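Local coordinates for LbaCas13a H328A (C2c2) (PDB 5WLH), which binds a CRISPR RNA precursor and is an RNA-targeting Cas13a nuclease of the kind that cleaves at adenosines, at residues N99-S104 and N163-N168; E1117-L1122 and R1260-I1265; R1327-E1332 and L1366-E1371. One frame throughout, in Å; residues are numbered along the deposited sequence.

Contact 1. Residues N99-S104 and N163-N168; sequences NGLVLS and NRIKNN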
ATOM      1  N   ASN A  99     -35.104  15.745  30.486  1.00 50.10           N
ATOM      2  CA  ASN A  99     -36.133  16.779  30.399  1.00 54.12           C
ATOM      3  C   ASN A  99     -35.866  17.727  29.236  1.00 51.89           C
ATOM      4  O   ASN A  99     -36.691  18.598  28.943  1.00 52.03           O
ATOM      5  CB  ASN A  99     -36.259  17.570  31.704  1.00 57.39           C
ATOM      6  CG  ASN A  99     -36.568  16.686  32.887  1.00 59.75           C
ATOM      7  OD1 ASN A  99     -35.730  16.498  33.767  1.00 61.30           O
ATOM      8  ND2 ASN A  99     -37.775  16.125  32.909  1.00 58.36           N
ATOM      9  N   GLY A 100     -34.716  17.572  28.577  1.00 48.15           N
ATOM     10  CA  GLY A 100     -34.413  18.302  27.360  1.00 47.03           C
ATOM     11  C   GLY A 100     -35.008  17.615  26.150  1.00 44.99           C
ATOM     12  O   GLY A 100     -36.043  16.945  26.232  1.00 44.70           O
ATOM     13  N   LEU A 101     -34.348  17.782  25.005  1.00 43.60           N
ATOM     14  CA  LEU A 101     -34.794  17.151  23.762  1.00 42.28           C
ATOM     15  C   LEU A 101     -34.223  15.736  23.706  1.00 41.70           C
ATOM     16  O   LEU A 101     -33.239  15.440  23.024  1.00 40.92           O
ATOM     17  CB  LEU A 101     -34.381  17.981  22.555  1.00 40.93           C
ATOM     18  CG  LEU A 101     -35.057  17.607  21.238  1.00 40.76           C
ATOM     19  CD1 LEU A 101     -36.571  17.672  21.363  1.00 39.47           C
ATOM     20  CD2 LEU A 101     -34.576  18.515  20.123  1.00 41.64           C
ATOM     21  N   VAL A 102     -34.868  14.847  24.451  1.00 44.12           N
ATOM     22  CA  VAL A 102     -34.508  13.436  24.510  1.00 42.66           C
ATOM     23  C   VAL A 102     -35.676  12.666  23.914  1.00 40.29           C
ATOM     24  O   VAL A 102     -36.691  12.430  24.583  1.00 41.35           O
ATOM     25  CB  VAL A 102     -34.201  12.987  25.940  1.00 41.69           C
ATOM     26  CG1 VAL A 102     -33.823  11.508  25.964  1.00 43.78           C
ATOM     27  CG2 VAL A 102     -33.097  13.846  26.511  1.00 38.41           C
ATOM     28  N   LEU A 103     -35.532  12.279  22.644  1.00 38.91           N
ATOM     29  CA  LEU A 103     -36.647  11.692  21.909  1.00 41.41           C
ATOM     30  C   LEU A 103     -37.132  10.405  22.555  1.00 42.07           C
ATOM     31  O   LEU A 103     -38.335  10.121  22.556  1.00 44.30           O
ATOM     32  CB  LEU A 103     -36.233  11.430  20.461  1.00 43.85           C
ATOM     33  CG  LEU A 103     -36.665  12.460  19.424  1.00 46.50           C
ATOM     34  CD1 LEU A 103     -36.712  11.810  18.056  1.00 43.32           C
ATOM     35  CD2 LEU A 103     -38.022  13.052  19.795  1.00 47.20           C
ATOM     36  N   SER A 104     -36.209   9.604  23.096  1.00 43.66           N
ATOM     37  CA  SER A 104     -36.598   8.336  23.707  1.00 46.17           C
ATOM     38  C   SER A 104     -37.526   8.563  24.889  1.00 45.97           C
ATOM     39  O   SER A 104     -38.486   7.810  25.084  1.00 50.84           O
ATOM     40  CB  SER A 104     -35.359   7.552  24.146  1.00 43.33           C
ATOM     41  OG  SER A 104     -34.505   8.353  24.945  1.00 45.35           O
ATOM     42  N   ASN A 163     -40.421  23.696  23.944  1.00 39.79           N
ATOM     43  CA  ASN A 163     -40.434  23.545  25.396  1.00 41.75           C
ATOM     44  C   ASN A 163     -39.331  22.607  25.867  1.00 43.55           C
ATOM     45  O   ASN A 163     -38.643  22.896  26.848  1.00 41.25           O
ATOM     46  CB  ASN A 163     -41.799  23.040  25.863  1.00 37.83           C
ATOM     47  CG  ASN A 163     -42.886  24.079  25.718  1.00 41.46           C
ATOM     48  OD1 ASN A 163     -42.613  25.281  25.649  1.00 42.24           O
ATOM     49  ND2 ASN A 163     -44.134  23.623  25.669  1.00 42.86           N
ATOM     50  N   ARG A 164     -39.147  21.475  25.186  1.00 44.72           N
ATOM     51  CA  ARG A 164     -38.091  20.558  25.596  1.00 45.30           C
ATOM     52  C   ARG A 164     -36.714  21.175  25.373  1.00 46.61           C
ATOM     53  O   ARG A 164     -35.798  20.974  26.182  1.00 47.91           O
ATOM     54  CB  ARG A 164     -38.233  19.232  24.848  1.00 44.48           C
ATOM     55  CG  ARG A 164     -39.506  18.463  25.180  1.00 50.75           C
ATOM     56  CD  ARG A 164     -39.604  18.122  26.665  1.00 53.21           C
ATOM     57  NE  ARG A 164     -38.681  17.054  27.043  1.00 57.19           N
ATOM     58  CZ  ARG A 164     -39.051  15.864  27.513  1.00 60.29           C
ATOM     59  NH1 ARG A 164     -38.129  14.959  27.826  1.00 59.40           N
ATOM     60  NH2 ARG A 164     -40.339  15.572  27.670  1.00 61.70           N
ATOM     61  N   ILE A 165     -36.563  21.962  24.305  1.00 44.58           N
ATOM     62  CA  ILE A 165     -35.266  22.546  23.968  1.00 45.21           C
ATOM     63  C   ILE A 165     -34.859  23.608  24.989  1.00 48.77           C
ATOM     64  O   ILE A 165     -33.686  23.697  25.370  1.00 49.78           O
ATOM     65  CB  ILE A 165     -35.298  23.115  22.535  1.00 44.29           C
ATOM     66  CG1 ILE A 165     -35.215  21.983  21.510  1.00 43.53           C
ATOM     67  CG2 ILE A 165     -34.168  24.108  22.306  1.00 48.84           C
ATOM     68  CD1 ILE A 165     -35.595  22.422  20.106  1.00 44.08           C
ATOM     69  N   LYS A 166     -35.800  24.431  25.440  1.00 51.28           N
ATOM     70  CA  LYS A 166     -35.458  25.508  26.363  1.00 58.07           C
ATOM     71  C   LYS A 166     -35.693  25.144  27.825  1.00 61.34           C
ATOM     72  O   LYS A 166     -35.428  25.971  28.706  1.00 61.94           O
ATOM     73  CB  LYS A 166     -36.237  26.781  26.007  1.00 62.12           C
ATOM     74  CG  LYS A 166     -37.684  26.799  26.462  1.00 65.92           C
ATOM     75  CD  LYS A 166     -38.419  28.011  25.895  1.00 68.71           C
ATOM     76  CE  LYS A 166     -37.835  29.314  26.413  1.00 70.77           C
ATOM     77  NZ  LYS A 166     -38.403  30.494  25.703  1.00 71.99           N
ATOM     78  N   ASN A 167     -36.156  23.925  28.108  1.00 61.91           N
ATOM     79  CA  ASN A 167     -36.458  23.543  29.484  1.00 61.78           C
ATOM     80  C   ASN A 167     -35.206  23.487  30.356  1.00 62.11           C
ATOM     81  O   ASN A 167     -35.298  23.660  31.576  1.00 63.44           O
ATOM     82  CB  ASN A 167     -37.180  22.195  29.502  1.00 61.01           C
ATOM     83  CG  ASN A 167     -37.756  21.859  30.862  1.00 63.46           C
ATOM     84  OD1 ASN A 167     -37.179  21.070  31.612  1.00 64.48           O
ATOM     85  ND2 ASN A 167     -38.901  22.451  31.189  1.00 62.36           N
ATOM     86  N   ASN A 168     -34.036  23.246  29.764  1.00 59.18           N
ATOM     87  CA  ASN A 168     -32.783  23.212  30.509  1.00 61.47           C
ATOM     88  C   ASN A 168     -31.882  24.400  30.199  1.00 66.75           C
ATOM     89  O   ASN A 168     -30.729  24.420  30.641  1.00 67.36           O
ATOM     90  CB  ASN A 168     -32.024  21.913  30.233  1.00 58.56           C
ATOM     91  CG  ASN A 168     -32.828  20.678  30.581  1.00 55.81           C
ATOM     92  OD1 ASN A 168     -33.853  20.759  31.256  1.00 55.15           O
ATOM     93  ND2 ASN A 168     -32.367  19.521  30.113  1.00 54.58           N
TER

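Contact 2. Residues E1117-L1122 and R1260-I1265; sequences ELQGQL and RSFLGI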
ATOM      1  N   GLU A1117      13.084   2.704   0.135  1.00 18.32           N
ATOM      2  CA  GLU A1117      11.627   2.632   0.239  1.00 18.69           C
ATOM      3  C   GLU A1117      10.951   3.557  -0.764  1.00 19.74           C
ATOM      4  O   GLU A1117       9.904   3.210  -1.333  1.00 19.74           O
ATOM      5  CB  GLU A1117      11.155   2.967   1.649  1.00 21.02           C
ATOM      6  CG  GLU A1117      11.541   1.932   2.668  1.00 23.13           C
ATOM      7  CD  GLU A1117      11.297   2.396   4.085  1.00 29.72           C
ATOM      8  OE1 GLU A1117      10.582   3.405   4.275  1.00 29.94           O
ATOM      9  OE2 GLU A1117      11.817   1.740   5.013  1.00 32.84           O
ATOM     10  N   LEU A1118      11.508   4.752  -0.980  1.00 17.87           N
ATOM     11  CA  LEU A1118      10.948   5.613  -2.018  1.00 17.28           C
ATOM     12  C   LEU A1118      11.094   4.984  -3.390  1.00 17.24           C
ATOM     13  O   LEU A1118      10.167   5.039  -4.210  1.00 18.77           O
ATOM     14  CB  LEU A1118      11.633   6.978  -2.002  1.00 20.55           C
ATOM     15  CG  LEU A1118      11.383   7.755  -0.713  1.00 23.27           C
ATOM     16  CD1 LEU A1118      12.306   8.962  -0.685  1.00 25.62           C
ATOM     17  CD2 LEU A1118       9.924   8.177  -0.618  1.00 25.24           C
ATOM     18  N   GLN A1119      12.258   4.382  -3.659  1.00 16.79           N
ATOM     19  CA  GLN A1119      12.492   3.790  -4.970  1.00 18.24           C
ATOM     20  C   GLN A1119      11.671   2.521  -5.118  1.00 20.99           C
ATOM     21  O   GLN A1119      11.118   2.248  -6.184  1.00 18.94           O
ATOM     22  CB  GLN A1119      13.980   3.471  -5.132  1.00 17.79           C
ATOM     23  CG  GLN A1119      14.332   2.641  -6.362  1.00 19.90           C
ATOM     24  CD  GLN A1119      14.273   3.429  -7.647  1.00 25.60           C
ATOM     25  OE1 GLN A1119      13.703   4.516  -7.704  1.00 27.06           O
ATOM     26  NE2 GLN A1119      14.857   2.874  -8.701  1.00 21.11           N
ATOM     27  N   GLY A1120      11.583   1.749  -4.041  1.00 19.47           N
ATOM     28  CA  GLY A1120      10.788   0.532  -4.079  1.00 17.26           C
ATOM     29  C   GLY A1120       9.321   0.812  -4.330  1.00 18.69           C
ATOM     30  O   GLY A1120       8.660   0.073  -5.051  1.00 18.32           O
ATOM     31  N   GLN A1121       8.789   1.896  -3.757  1.00 14.87           N
ATOM     32  CA  GLN A1121       7.391   2.200  -4.030  1.00 15.78           C
ATOM     33  C   GLN A1121       7.201   2.596  -5.490  1.00 16.74           C
ATOM     34  O   GLN A1121       6.195   2.254  -6.113  1.00 16.51           O
ATOM     35  CB  GLN A1121       6.905   3.318  -3.096  1.00 15.84           C
ATOM     36  CG  GLN A1121       5.457   3.759  -3.359  1.00 16.20           C
ATOM     37  CD  GLN A1121       4.460   2.631  -3.145  1.00 19.87           C
ATOM     38  OE1 GLN A1121       4.326   2.106  -2.033  1.00 20.37           O
ATOM     39  NE2 GLN A1121       3.755   2.248  -4.215  1.00 19.22           N
ATOM     40  N   LEU A1122       8.162   3.331  -6.047  1.00 16.41           N
ATOM     41  CA  LEU A1122       8.097   3.663  -7.464  1.00 17.50           C
ATOM     42  C   LEU A1122       8.078   2.405  -8.323  1.00 20.18           C
ATOM     43  O   LEU A1122       7.286   2.298  -9.253  1.00 19.12           O
ATOM     44  CB  LEU A1122       9.276   4.548  -7.848  1.00 17.79           C
ATOM     45  CG  LEU A1122       9.174   5.972  -7.276  1.00 16.95           C
ATOM     46  CD1 LEU A1122      10.486   6.703  -7.467  1.00 20.81           C
ATOM     47  CD2 LEU A1122       8.002   6.772  -7.888  1.00 19.16           C
ATOM     48  N   ARG A1260      16.960  14.604 -11.909  0.51 40.05           N
ATOM     49  CA  ARG A1260      15.699  14.942 -11.274  0.51 36.97           C
ATOM     50  C   ARG A1260      15.721  14.424  -9.847  0.51 32.89           C
ATOM     51  O   ARG A1260      16.559  13.602  -9.473  0.51 36.31           O
ATOM     52  CB  ARG A1260      14.499  14.372 -12.036  0.51 36.96           C
ATOM     53  CG  ARG A1260      14.564  12.882 -12.285  0.51 32.33           C
ATOM     54  CD  ARG A1260      13.536  12.471 -13.330  0.51 33.62           C
ATOM     55  NE  ARG A1260      14.099  12.458 -14.675  0.51 33.89           N
ATOM     56  CZ  ARG A1260      13.461  12.008 -15.749  0.51 36.86           C
ATOM     57  NH1 ARG A1260      12.228  11.535 -15.642  0.51 40.47           N
ATOM     58  NH2 ARG A1260      14.056  12.031 -16.932  0.51 36.32           N
ATOM     59  N   SER A1261      14.787  14.924  -9.056  1.00 27.93           N
ATOM     60  CA  SER A1261      14.696  14.596  -7.646  1.00 22.47           C
ATOM     61  C   SER A1261      13.655  13.515  -7.433  1.00 22.36           C
ATOM     62  O   SER A1261      12.842  13.224  -8.307  1.00 23.73           O
ATOM     63  CB  SER A1261      14.309  15.828  -6.845  1.00 22.41           C
ATOM     64  OG  SER A1261      13.138  16.375  -7.415  1.00 25.57           O
ATOM     65  N   PHE A1262      13.689  12.922  -6.240  1.00 22.75           N
ATOM     66  CA  PHE A1262      12.592  12.063  -5.822  1.00 24.67           C
ATOM     67  C   PHE A1262      11.263  12.803  -5.904  1.00 22.86           C
ATOM     68  O   PHE A1262      10.275  12.266  -6.398  1.00 20.19           O
ATOM     69  CB  PHE A1262      12.862  11.532  -4.413  1.00 21.69           C
ATOM     70  CG  PHE A1262      13.658  10.251  -4.414  1.00 25.58           C
ATOM     71  CD1 PHE A1262      13.120   9.092  -4.965  1.00 31.37           C
ATOM     72  CD2 PHE A1262      14.942  10.208  -3.896  1.00 27.11           C
ATOM     73  CE1 PHE A1262      13.838   7.899  -4.978  1.00 31.26           C
ATOM     74  CE2 PHE A1262      15.677   9.012  -3.906  1.00 29.07           C
ATOM     75  CZ  PHE A1262      15.122   7.858  -4.443  1.00 29.65           C
ATOM     76  N   LEU A1263      11.213  14.051  -5.427  1.00 21.92           N
ATOM     77  CA  LEU A1263       9.968  14.804  -5.542  1.00 19.85           C
ATOM     78  C   LEU A1263       9.559  14.985  -6.990  1.00 21.08           C
ATOM     79  O   LEU A1263       8.369  14.955  -7.313  1.00 24.25           O
ATOM     80  CB  LEU A1263      10.099  16.171  -4.872  1.00 19.99           C
ATOM     81  CG  LEU A1263       9.899  16.135  -3.363  1.00 24.78           C
ATOM     82  CD1 LEU A1263      10.191  17.521  -2.833  1.00 24.70           C
ATOM     83  CD2 LEU A1263       8.470  15.728  -2.993  1.00 25.63           C
ATOM     84  N   GLY A1264      10.532  15.193  -7.877  1.00 21.84           N
ATOM     85  CA  GLY A1264      10.197  15.371  -9.279  1.00 21.87           C
ATOM     86  C   GLY A1264       9.682  14.094  -9.916  1.00 18.60           C
ATOM     87  O   GLY A1264       8.808  14.133 -10.785  1.00 22.63           O
ATOM     88  N   ILE A1265      10.237  12.953  -9.514  1.00 19.69           N
ATOM     89  CA  ILE A1265       9.761  11.679 -10.043  1.00 17.99           C
ATOM     90  C   ILE A1265       8.369  11.382  -9.511  1.00 16.57           C
ATOM     91  O   ILE A1265       7.458  11.043 -10.275  1.00 21.04           O
ATOM     92  CB  ILE A1265      10.748  10.555  -9.702  1.00 18.40           C
ATOM     93  CG1 ILE A1265      12.075  10.762 -10.439  1.00 25.00           C
ATOM     94  CG2 ILE A1265      10.151   9.176 -10.104  1.00 17.83           C
ATOM     95  CD1 ILE A1265      13.275  10.127  -9.724  1.00 28.83           C
TER

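Contact 3. Residues R1327-E1332 and L1366-E1371; sequences RITIRE and LLFYPE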
ATOM      1  N   ARG A1327       3.591  19.624 -10.044  1.00 20.45           N
ATOM      2  CA  ARG A1327       4.828  19.616  -9.275  1.00 23.79           C
ATOM      3  C   ARG A1327       4.447  19.547  -7.807  1.00 24.99           C
ATOM      4  O   ARG A1327       3.793  20.458  -7.286  1.00 24.45           O
ATOM      5  CB  ARG A1327       5.688  20.850  -9.559  1.00 23.50           C
ATOM      6  CG  ARG A1327       7.008  20.832  -8.800  1.00 28.69           C
ATOM      7  CD  ARG A1327       8.054  21.708  -9.486  1.00 34.09           C
ATOM      8  NE  ARG A1327       8.106  23.018  -8.858  1.00 45.06           N
ATOM      9  CZ  ARG A1327       8.746  23.262  -7.720  1.00 52.26           C
ATOM     10  NH1 ARG A1327       8.731  24.480  -7.206  1.00 58.65           N
ATOM     11  NH2 ARG A1327       9.401  22.286  -7.100  1.00 55.14           N
ATOM     12  N   ILE A1328       4.810  18.448  -7.161  1.00 24.12           N
ATOM     13  CA  ILE A1328       4.645  18.306  -5.719  1.00 21.84           C
ATOM     14  C   ILE A1328       5.884  18.888  -5.067  1.00 24.13           C
ATOM     15  O   ILE A1328       7.009  18.462  -5.350  1.00 25.91           O
ATOM     16  CB  ILE A1328       4.457  16.836  -5.317  1.00 19.79           C
ATOM     17  CG1 ILE A1328       3.245  16.224  -6.045  1.00 24.13           C
ATOM     18  CG2 ILE A1328       4.352  16.718  -3.817  1.00 22.26           C
ATOM     19  CD1 ILE A1328       3.184  14.678  -5.946  1.00 19.36           C
ATOM     20  N   THR A1329       5.689  19.873  -4.213  1.00 24.56           N
ATOM     21  CA  THR A1329       6.840  20.381  -3.503  1.00 18.84           C
ATOM     22  C   THR A1329       6.423  20.476  -2.052  1.00 23.04           C
ATOM     23  O   THR A1329       5.320  20.038  -1.696  1.00 22.40           O
ATOM     24  CB  THR A1329       7.294  21.725  -4.079  1.00 23.47           C
ATOM     25  OG1 THR A1329       8.586  22.046  -3.551  1.00 28.69           O
ATOM     26  CG2 THR A1329       6.290  22.820  -3.753  1.00 23.75           C
ATOM     27  N   ILE A1330       7.290  21.026  -1.219  1.00 23.52           N
ATOM     28  CA  ILE A1330       7.023  21.140   0.208  1.00 21.83           C
ATOM     29  C   ILE A1330       6.971  22.622   0.547  1.00 25.21           C
ATOM     30  O   ILE A1330       7.747  23.409  -0.005  1.00 30.15           O
ATOM     31  CB  ILE A1330       8.084  20.377   1.022  1.00 26.07           C
ATOM     32  CG1 ILE A1330       7.960  18.876   0.707  1.00 27.95           C
ATOM     33  CG2 ILE A1330       7.901  20.610   2.497  1.00 23.26           C
ATOM     34  CD1 ILE A1330       9.067  18.038   1.257  1.00 31.70           C
ATOM     35  N   ARG A1331       6.029  22.996   1.418  1.00 24.39           N
ATOM     36  CA  ARG A1331       5.857  24.393   1.818  1.00 28.93           C
ATOM     37  C   ARG A1331       7.203  25.010   2.186  1.00 31.56           C
ATOM     38  O   ARG A1331       7.964  24.441   2.971  1.00 30.61           O
ATOM     39  CB  ARG A1331       4.886  24.484   2.996  1.00 32.89           C
ATOM     40  CG  ARG A1331       4.131  25.807   3.085  1.00 38.60           C
ATOM     41  CD  ARG A1331       2.968  25.727   4.061  1.00 39.78           C
ATOM     42  NE  ARG A1331       3.430  25.579   5.439  1.00 40.60           N
ATOM     43  CZ  ARG A1331       2.632  25.608   6.503  1.00 45.08           C
ATOM     44  NH1 ARG A1331       1.320  25.769   6.350  1.00 46.27           N
ATOM     45  NH2 ARG A1331       3.146  25.472   7.722  1.00 42.62           N
ATOM     46  N   GLU A1332       7.507  26.164   1.583  1.00 30.66           N
ATOM     47  CA  GLU A1332       8.830  26.758   1.747  1.00 30.02           C
ATOM     48  C   GLU A1332       9.081  27.188   3.186  1.00 30.04           C
ATOM     49  O   GLU A1332      10.235  27.189   3.638  1.00 35.68           O
ATOM     50  CB  GLU A1332       8.988  27.945   0.793  1.00 40.00           C
ATOM     51  CG  GLU A1332       8.203  27.772  -0.505  1.00 50.62           C
ATOM     52  CD  GLU A1332       8.362  28.943  -1.461  1.00 59.07           C
ATOM     53  OE1 GLU A1332       9.488  29.481  -1.566  1.00 62.48           O
ATOM     54  OE2 GLU A1332       7.356  29.326  -2.104  1.00 57.61           O
ATOM     55  N   LEU A1366      17.440  14.659   0.388  1.00 27.23           N
ATOM     56  CA  LEU A1366      17.013  13.437  -0.276  1.00 25.58           C
ATOM     57  C   LEU A1366      15.844  13.705  -1.212  1.00 21.29           C
ATOM     58  O   LEU A1366      15.806  13.203  -2.343  1.00 24.52           O
ATOM     59  CB  LEU A1366      16.647  12.412   0.797  1.00 28.79           C
ATOM     60  CG  LEU A1366      15.946  11.104   0.478  1.00 39.20           C
ATOM     61  CD1 LEU A1366      16.345  10.087   1.544  1.00 41.37           C
ATOM     62  CD2 LEU A1366      14.452  11.321   0.478  1.00 36.94           C
ATOM     63  N   LEU A1367      14.863  14.478  -0.749  1.00 21.16           N
ATOM     64  CA  LEU A1367      13.667  14.703  -1.557  1.00 23.15           C
ATOM     65  C   LEU A1367      13.934  15.633  -2.724  1.00 25.86           C
ATOM     66  O   LEU A1367      13.345  15.467  -3.802  1.00 21.71           O
ATOM     67  CB  LEU A1367      12.555  15.279  -0.693  1.00 20.28           C
ATOM     68  CG  LEU A1367      11.991  14.286   0.325  1.00 23.93           C
ATOM     69  CD1 LEU A1367      11.132  15.046   1.323  1.00 26.25           C
ATOM     70  CD2 LEU A1367      11.172  13.241  -0.416  1.00 23.18           C
ATOM     71  N   PHE A1368      14.804  16.622  -2.530  1.00 22.79           N
ATOM     72  CA  PHE A1368      14.914  17.735  -3.467  1.00 24.61           C
ATOM     73  C   PHE A1368      16.105  17.646  -4.396  1.00 26.75           C
ATOM     74  O   PHE A1368      16.056  18.229  -5.480  1.00 29.26           O
ATOM     75  CB  PHE A1368      15.011  19.071  -2.721  1.00 25.87           C
ATOM     76  CG  PHE A1368      13.682  19.644  -2.332  1.00 26.11           C
ATOM     77  CD1 PHE A1368      12.967  20.440  -3.222  1.00 27.35           C
ATOM     78  CD2 PHE A1368      13.138  19.376  -1.091  1.00 23.56           C
ATOM     79  CE1 PHE A1368      11.740  20.971  -2.866  1.00 27.19           C
ATOM     80  CE2 PHE A1368      11.906  19.906  -0.730  1.00 20.83           C
ATOM     81  CZ  PHE A1368      11.209  20.698  -1.606  1.00 24.47           C
ATOM     82  N   TYR A1369      17.184  16.987  -3.989  1.00 25.40           N
ATOM     83  CA  TYR A1369      18.394  16.966  -4.806  1.00 26.76           C
ATOM     84  C   TYR A1369      18.066  16.549  -6.246  1.00 31.48           C
ATOM     85  O   TYR A1369      17.397  15.526  -6.449  1.00 25.17           O
ATOM     86  CB  TYR A1369      19.431  16.013  -4.209  1.00 28.94           C
ATOM     87  CG  TYR A1369      20.780  16.215  -4.851  1.00 27.33           C
ATOM     88  CD1 TYR A1369      21.089  15.604  -6.056  1.00 25.65           C
ATOM     89  CD2 TYR A1369      21.708  17.079  -4.290  1.00 32.21           C
ATOM     90  CE1 TYR A1369      22.303  15.825  -6.671  1.00 26.58           C
ATOM     91  CE2 TYR A1369      22.931  17.301  -4.897  1.00 35.47           C
ATOM     92  CZ  TYR A1369      23.220  16.676  -6.085  1.00 32.98           C
ATOM     93  OH  TYR A1369      24.438  16.886  -6.698  1.00 34.46           O
ATOM     94  N   PRO A1370      18.576  17.263  -7.272  1.00 31.49           N
ATOM     95  CA  PRO A1370      19.595  18.325  -7.296  1.00 31.23           C
ATOM     96  C   PRO A1370      19.117  19.732  -6.935  1.00 33.89           C
ATOM     97  O   PRO A1370      19.953  20.639  -6.867  1.00 34.52           O
ATOM     98  CB  PRO A1370      20.070  18.301  -8.757  1.00 27.69           C
ATOM     99  CG  PRO A1370      18.894  17.932  -9.510  1.00 26.93           C
ATOM    100  CD  PRO A1370      18.127  16.939  -8.636  1.00 28.36           C
ATOM    101  N   GLU A1371      17.821  19.920  -6.722  1.00 30.60           N
ATOM    102  CA  GLU A1371      17.328  21.226  -6.309  1.00 34.22           C
ATOM    103  C   GLU A1371      17.787  21.516  -4.887  1.00 37.74           C
ATOM    104  O   GLU A1371      17.920  20.611  -4.057  1.00 32.01           O
ATOM    105  CB  GLU A1371      15.801  21.283  -6.420  1.00 38.34           C
ATOM    106  CG  GLU A1371      15.137  22.575  -5.920  1.00 44.45           C
ATOM    107  CD  GLU A1371      13.605  22.581  -6.085  1.00 50.41           C
ATOM    108  OE1 GLU A1371      12.976  23.628  -5.808  1.00 52.95           O
ATOM    109  OE2 GLU A1371      13.025  21.543  -6.479  1.00 48.81           O
TER

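Contact 1. Residues N99-S104 and N163-N168
The side chain of R164 curls alongside the backbone of G100, the edge of its guanidinium against the carbonyl, showing how one arginine can hold a loop. Its NE donates to G100 O at 2.8 Å with an N-H...O angle of 154°, and the acceptor lies near the guanidinium plane. NH1 adds a weak bond to the same oxygen. Bends at chi2 (-59°) and chi3 (-73°) fold CD and NE back toward the loop. G100 O also receives a weak bond from V102 N across an inverse gamma turn centred on L101, so three donors gather on one oxygen. The backbones come close: G100 CA makes a C-H...O contact of 3.2 Å with R164 O. Beside this polar grip, L101 and I165 lie side by side and point the same way, L101 CD2 meeting I165 CG1 at 3.8 Å. An alanine in place of R164 would probably leave G100 O with only the weak V102 bond of these three and set the turn less firmly against the helix. Next to the glycine, N168 spends its ND2 on the carbonyls of K94 and R98. R164 also touches D105 and M106 of helix 103-107, L101 rests on F161 of helix 158-166, and L103 reaches V226 and F230 of helix 218-230. The contact thus joins the loop leading into helix 103-107 to the C-terminal part of helix 158-166.

Contact 2. Residues E1117-L1122 and R1260-I1265
F1262, the first residue of helix 1262-1273, pushes its ring against the long helix 1106-1145, and the two meet in a mainly apolar helix-to-helix seam of what is probably the second HEPN nuclease domain, as in other Cas13a enzymes. The ring is the bump, and the hollow is built from L1118, Q1119 and L1122. L1118 covers one ring face: its CD1 stands 4.2 Å above the ring plane of F1262, displaced toward the rim, while its CB makes an off-centre CH-pi contact, 28° from the ring normal. L1122 closes the hollow at the rim, its CD1 lying near the ring plane 4.3 Å from F1262 CE1. The backbone of Q1119 passes obliquely by the same corner of the ring, and its side chain borders the ring while NE2 donates to the carbonyl of I1249. One turn further along, the same division of shapes repeats on a smaller scale. The two methyls of L1122 form a shallow fork, and I1265 CG2 fits against it, 3.6 Å from L1122 CD1 and 3.9 Å from L1122 CD2, the two side chains crossing at about a right angle. All five touching residues are buried. Y1254 meets the F1262 ring at about 50°, L1288 and I1291 of helix 1284-1294 pack on L1118, and helix 1239-1250, at whose end the sequence reads as the R-X4-H motif of HEPN ribonucleases, supplies I1249 to both L1122 and I1265. The helix start that carries F1262 is capped: S1261 OG accepts from G1264 N at 2.9 Å.

Contact 3. Residues R1327-E1332 and L1366-E1371
L1367 makes the first touch, its CD1 meeting I1330 CD1 at 3.6 Å, with the two side chains crossing at about a right angle. F1368 follows, the last residue of its helix. It leaves its backbone pointing across rather than at the strand; chi1 of -84° sets CG anti to the carbonyl carbon, and the far end of the ring reaches T1329 and I1330. T1329 OG1 lies at the ring edge, near its plane, 3.4 Å from F1368 CE1, whereas I1330 CD1 comes in obliquely, 3.9 Å from F1368 CE2. The chain then reverses in a type VIa turn over Y1369 and P1370, whose peptide bond is cis, and a weak bond of 2.7 Å from E1371 N to F1368 O closes it. The reversal turns E1371 so that its side chain points to the strand. This extended side chain runs past F1368, placing OE2 in the plane of that ring at its edge, and ends at R1327 in a long salt bridge, 3.8 Å from E1371 OE2 to R1327 NH2. The carboxylate and guanidinium planes are 50° apart, so the attraction is probably modest, without a flat, paired docking. M1378 of helix 1375-1378 touches both I1330 and F1368, and L1263 lies against L1367 and F1368. The arrangement is a helix end and its cis-proline turn set against an outermost strand of a four-stranded antiparallel sheet.

How the contacts relate
Contacts 2 and 3 are neighbours, while contact 1 stands apart in the N-terminal part of the chain, its centre about 58 Å from the centre of contact 2 and about 56 Å from that of contact 3. The three follow one another in series along the chain. Contacts 2 and 3 have centres about 11 Å apart and meet where helix 1262-1273 starts beside the end of helix 1357-1368, through a probable hydrogen bond of 3.0 Å from L1263 N to L1367 O. Together they link helix 1106-1145, these two helices and strand 1321-1330 into one unit, probably of the HEPN nuclease domain. Their nearest atoms are about 5 Å from the bound RNA, against about 15 Å for contact 1.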